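Local coordinates for pesticidal crystal protein CRY4AA (Bacillus thuringiensis, PDB 2C9K) that binds midgut epithelial cells of mosquito larvae and lyses them by colloid-osmotic swelling, acting as a pore-forming three-domain crystal toxin, at residues A[11-16]-A[240-245]; A[217-222]-A[280-285]. One frame throughout, in Å; residues are numbered along the deposited sequence.

Contact 1 (A[11-16]-A[240-245]); sequences GTVLTG and VALFPN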
# COMPACT_ATOMS: atom_id res chain seq x y z
N GLY A 11 -4.03 -7.10 6.02
CA GLY A 11 -3.78 -8.45 5.56
C GLY A 11 -5.03 -9.31 5.51
O GLY A 11 -5.19 -10.12 4.61
N THR A 12 -5.92 -9.12 6.48
CA THR A 12 -7.16 -9.88 6.56
C THR A 12 -8.15 -9.55 5.46
O THR A 12 -8.84 -10.43 4.95
CB THR A 12 -7.86 -9.65 7.89
OG1 THR A 12 -6.92 -9.85 8.95
CG2 THR A 12 -9.00 -10.63 8.07
N VAL A 13 -8.23 -8.28 5.11
CA VAL A 13 -9.14 -7.83 4.05
C VAL A 13 -8.72 -8.41 2.69
O VAL A 13 -9.57 -8.92 1.96
CB VAL A 13 -9.17 -6.27 3.98
CG1 VAL A 13 -10.00 -5.82 2.80
CG2 VAL A 13 -9.76 -5.72 5.26
N LEU A 14 -7.43 -8.34 2.36
CA LEU A 14 -6.92 -8.89 1.11
C LEU A 14 -7.33 -10.35 1.01
O LEU A 14 -7.87 -10.80 0.00
CB LEU A 14 -5.39 -8.79 1.05
CG LEU A 14 -4.82 -7.42 0.71
CD1 LEU A 14 -3.35 -7.36 1.07
CD2 LEU A 14 -5.03 -7.15 -0.77
N THR A 15 -7.06 -11.09 2.08
CA THR A 15 -7.40 -12.51 2.17
C THR A 15 -8.91 -12.70 2.15
O THR A 15 -9.42 -13.67 1.62
CB THR A 15 -6.85 -13.10 3.47
OG1 THR A 15 -5.43 -12.94 3.50
CG2 THR A 15 -7.19 -14.57 3.58
N GLY A 16 -9.62 -11.74 2.74
CA GLY A 16 -11.06 -11.83 2.82
C GLY A 16 -11.85 -11.78 1.53
O GLY A 16 -12.91 -12.40 1.44
N VAL A 240 -8.02 1.77 2.39
CA VAL A 240 -8.87 2.48 1.44
C VAL A 240 -8.76 1.95 0.01
O VAL A 240 -9.73 2.01 -0.75
CB VAL A 240 -8.52 3.99 1.43
CG1 VAL A 240 -9.41 4.74 0.44
CG2 VAL A 240 -8.68 4.56 2.84
N ALA A 241 -7.59 1.43 -0.36
CA ALA A 241 -7.39 0.89 -1.70
C ALA A 241 -8.18 -0.40 -1.96
O ALA A 241 -8.43 -0.77 -3.11
CB ALA A 241 -5.90 0.64 -1.94
N LEU A 242 -8.59 -1.08 -0.89
CA LEU A 242 -9.35 -2.32 -1.04
C LEU A 242 -10.87 -2.11 -0.99
O LEU A 242 -11.64 -3.00 -1.37
CB LEU A 242 -8.94 -3.31 0.05
CG LEU A 242 -7.44 -3.58 0.14
CD1 LEU A 242 -7.13 -4.41 1.38
CD2 LEU A 242 -6.98 -4.29 -1.13
N PHE A 243 -11.29 -0.94 -0.52
CA PHE A 243 -12.72 -0.62 -0.40
C PHE A 243 -13.56 -0.92 -1.65
O PHE A 243 -14.69 -1.40 -1.55
CB PHE A 243 -12.89 0.85 0.00
CG PHE A 243 -12.61 1.13 1.46
CD1 PHE A 243 -12.50 2.44 1.92
CD2 PHE A 243 -12.48 0.09 2.38
CE1 PHE A 243 -12.28 2.72 3.26
CE2 PHE A 243 -12.26 0.36 3.73
CZ PHE A 243 -12.16 1.68 4.17
N PRO A 244 -13.00 -0.65 -2.84
CA PRO A 244 -13.76 -0.90 -4.06
C PRO A 244 -14.14 -2.36 -4.21
O PRO A 244 -15.06 -2.69 -4.94
CB PRO A 244 -12.81 -0.44 -5.16
CG PRO A 244 -12.02 0.64 -4.49
CD PRO A 244 -11.72 0.01 -3.15
N ASN A 245 -13.43 -3.23 -3.52
CA ASN A 245 -13.72 -4.66 -3.60
C ASN A 245 -15.03 -4.95 -2.89
O ASN A 245 -15.66 -5.98 -3.13
CB ASN A 245 -12.59 -5.47 -2.94
CG ASN A 245 -11.24 -5.25 -3.62
OD1 ASN A 245 -10.23 -5.81 -3.18
ND2 ASN A 245 -11.22 -4.45 -4.68
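Leu242 turns CG anti to its own carbonyl carbon (chi1 -53°), and with chi2 extended at 172° its branched end reaches across to helix 5-16, where CD1 sits mainly on Val13 and CD2 goes to Leu14. Val13 helps by swinging CG1 anti to the backbone N (chi1 174°), which carries that methyl to 3.5 Å from Leu242 CD1. Val13 CG1 also comes within 3.9 Å of Leu242 CB, the two side chains crossing at a slant. Leu242 CD1 is near Leu14 as well, 3.9 Å from Leu14 CG. On the other branch, CD2 of Leu14 and CD2 of Leu242 meet methyl to methyl at 3.5 Å, the side chains about perpendicular. Leu14 leaves its backbone without heading straight for the partner, and only its end bends over to make the touch. The patch is small, 143 Å² in all, and the contacts across it are apolar; Val13 and Leu242 are buried. Behind Leu242 the chain tightens into a 3-10 turn, with Asn245 N bonded to Leu242 O at 2.8 Å. In the N-terminal helical domain, this joins the end of helix 5-16 to the turn that follows helix 222-240. Asn148 of helix 140-164 touches Val13, while Ser257, near strand 255-256, packs on both leucines.

Contact 2 (A[217-222]-A[280-285]); sequences DGNINW and QYQEDS
The indole NE1 of Trp222 donates to Glu283 OE1 at 2.7 Å in an almost straight bond, 177° at the hydrogen. The acceptor lies in the plane of the indole, at its edge, and is met nearly along the C-O axis of the carboxylate, whose plane stands 64° from that of the ring. Glu283 bends at chi2 (70°) to bring this oxygen back to the ring. Trp222, with CG anti to the backbone N, sends its indole from the first turn of helix 222-240 onto helix 279-286. There Gln282 CB lies over one ring face, 4.1 Å from the centroid of the five-membered ring and close to the normal, a CH-pi contact. The amide group of Gln282 sits beside Trp222 CB. One residue before the tryptophan, Asn221 is the N-cap of helix 222-240, its OD1 accepting from Thr224 N. Asn219 uses ND2 on the backbone oxygens of Lys275 and Tyr277, tying the preceding loop to the chain leading into helix 279-286. The other carboxylate oxygen, Glu283 OE2, forms a salt bridge with Arg229 from helix 222-240. Glu283 therefore serves two donors of the same helix; the arginine would probably stabilise its negative charge, and that charge in turn should strengthen the indole bond, making a charged and hydrogen-bonded link between the helical domain and the domain that follows.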
# COMPACT_ATOMS: atom_id res chain seq x y z
N ASP A 217 15.26 24.68 13.17
CA ASP A 217 15.41 26.12 13.05
C ASP A 217 14.47 26.72 12.03
O ASP A 217 14.79 27.73 11.39
CB ASP A 217 16.86 26.48 12.73
CG ASP A 217 17.75 26.44 13.96
OD1 ASP A 217 17.44 27.15 14.94
OD2 ASP A 217 18.74 25.68 13.95
N GLY A 218 13.31 26.10 11.88
CA GLY A 218 12.30 26.59 10.96
C GLY A 218 12.05 25.77 9.71
O GLY A 218 10.99 25.90 9.09
N ASN A 219 13.00 24.93 9.32
CA ASN A 219 12.80 24.17 8.10
C ASN A 219 11.61 23.23 8.21
O ASN A 219 11.20 22.87 9.31
CB ASN A 219 14.07 23.38 7.75
CG ASN A 219 14.09 22.91 6.31
OD1 ASN A 219 13.23 23.29 5.52
ND2 ASN A 219 15.07 22.09 5.95
N ILE A 220 11.04 22.88 7.06
CA ILE A 220 9.94 21.93 7.05
C ILE A 220 10.66 20.64 7.38
O ILE A 220 11.79 20.45 6.93
CB ILE A 220 9.32 21.78 5.65
CG1 ILE A 220 8.80 23.13 5.16
CG2 ILE A 220 8.20 20.74 5.68
CD1 ILE A 220 7.72 23.73 6.04
N ASN A 221 10.05 19.76 8.17
CA ASN A 221 10.71 18.51 8.53
C ASN A 221 10.30 17.33 7.63
O ASN A 221 9.23 16.74 7.82
CB ASN A 221 10.43 18.14 9.98
CG ASN A 221 11.31 17.01 10.45
OD1 ASN A 221 11.48 16.01 9.76
ND2 ASN A 221 11.88 17.16 11.64
N TRP A 222 11.16 17.00 6.67
CA TRP A 222 10.92 15.91 5.74
C TRP A 222 10.76 14.52 6.38
O TRP A 222 9.93 13.72 5.93
CB TRP A 222 12.04 15.84 4.70
CG TRP A 222 11.90 14.70 3.76
CD1 TRP A 222 11.17 14.67 2.60
CD2 TRP A 222 12.45 13.40 3.92
NE1 TRP A 222 11.22 13.42 2.04
CE2 TRP A 222 12.00 12.62 2.83
CE3 TRP A 222 13.27 12.80 4.89
CZ2 TRP A 222 12.35 11.28 2.68
CZ3 TRP A 222 13.61 11.47 4.73
CH2 TRP A 222 13.15 10.73 3.64
N GLN A 280 11.55 19.52 -0.93
CA GLN A 280 11.49 18.83 -2.21
C GLN A 280 12.82 18.25 -2.64
O GLN A 280 12.86 17.27 -3.37
CB GLN A 280 10.97 19.77 -3.30
CG GLN A 280 10.64 19.07 -4.60
CD GLN A 280 9.60 17.98 -4.41
OE1 GLN A 280 8.54 18.23 -3.83
NE2 GLN A 280 9.88 16.78 -4.91
N TYR A 281 13.91 18.86 -2.19
CA TYR A 281 15.23 18.38 -2.55
C TYR A 281 15.49 17.02 -1.91
O TYR A 281 15.98 16.10 -2.57
CB TYR A 281 16.29 19.36 -2.09
CG TYR A 281 17.68 18.87 -2.34
CD1 TYR A 281 18.19 18.80 -3.63
CD2 TYR A 281 18.48 18.44 -1.29
CE1 TYR A 281 19.47 18.32 -3.87
CE2 TYR A 281 19.75 17.96 -1.50
CZ TYR A 281 20.25 17.90 -2.79
OH TYR A 281 21.52 17.44 -3.00
N GLN A 282 15.16 16.90 -0.63
CA GLN A 282 15.32 15.64 0.09
C GLN A 282 14.39 14.60 -0.52
O GLN A 282 14.78 13.45 -0.75
CB GLN A 282 14.98 15.84 1.57
CG GLN A 282 16.03 16.63 2.32
CD GLN A 282 15.53 17.16 3.64
OE1 GLN A 282 15.05 18.29 3.73
NE2 GLN A 282 15.62 16.34 4.68
N GLU A 283 13.15 15.00 -0.78
CA GLU A 283 12.17 14.11 -1.38
C GLU A 283 12.69 13.55 -2.70
O GLU A 283 12.65 12.34 -2.93
CB GLU A 283 10.86 14.86 -1.64
CG GLU A 283 9.77 13.99 -2.24
CD GLU A 283 9.23 12.97 -1.26
OE1 GLU A 283 9.91 12.70 -0.25
OE2 GLU A 283 8.13 12.44 -1.52
N ASP A 284 13.17 14.43 -3.56
CA ASP A 284 13.69 14.01 -4.85
C ASP A 284 14.81 13.01 -4.72
O ASP A 284 14.84 12.01 -5.45
CB ASP A 284 14.21 15.20 -5.65
CG ASP A 284 13.11 16.06 -6.22
OD1 ASP A 284 11.93 15.62 -6.17
OD2 ASP A 284 13.42 17.16 -6.73
N SER A 285 15.74 13.25 -3.80
CA SER A 285 16.87 12.35 -3.67
C SER A 285 16.75 11.18 -2.70
O SER A 285 17.65 10.35 -2.67
CB SER A 285 18.14 13.15 -3.34
OG SER A 285 18.01 13.83 -2.12

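In the fold
Contacts 1 and 2 lie about 33 Å apart between centres, with about 18 Å between their nearest atoms, and they mark the two ends of helix 222-240, the last long helix of the N-terminal domain. Along the chain their segments alternate: 11-16, 217-222, 240-245, 280-285. Contact 1 stays within the helical domain. Contact 2 crosses to the second domain, where the short helix 279-286 precedes the antiparallel sheets. The helix is thus flanked by a contact inside its own domain just past its C-terminal end and by one to the next domain at its N-terminal end. In three-domain Cry toxins the helical domain is associated with pore formation and the sheet-rich domains with receptor recognition.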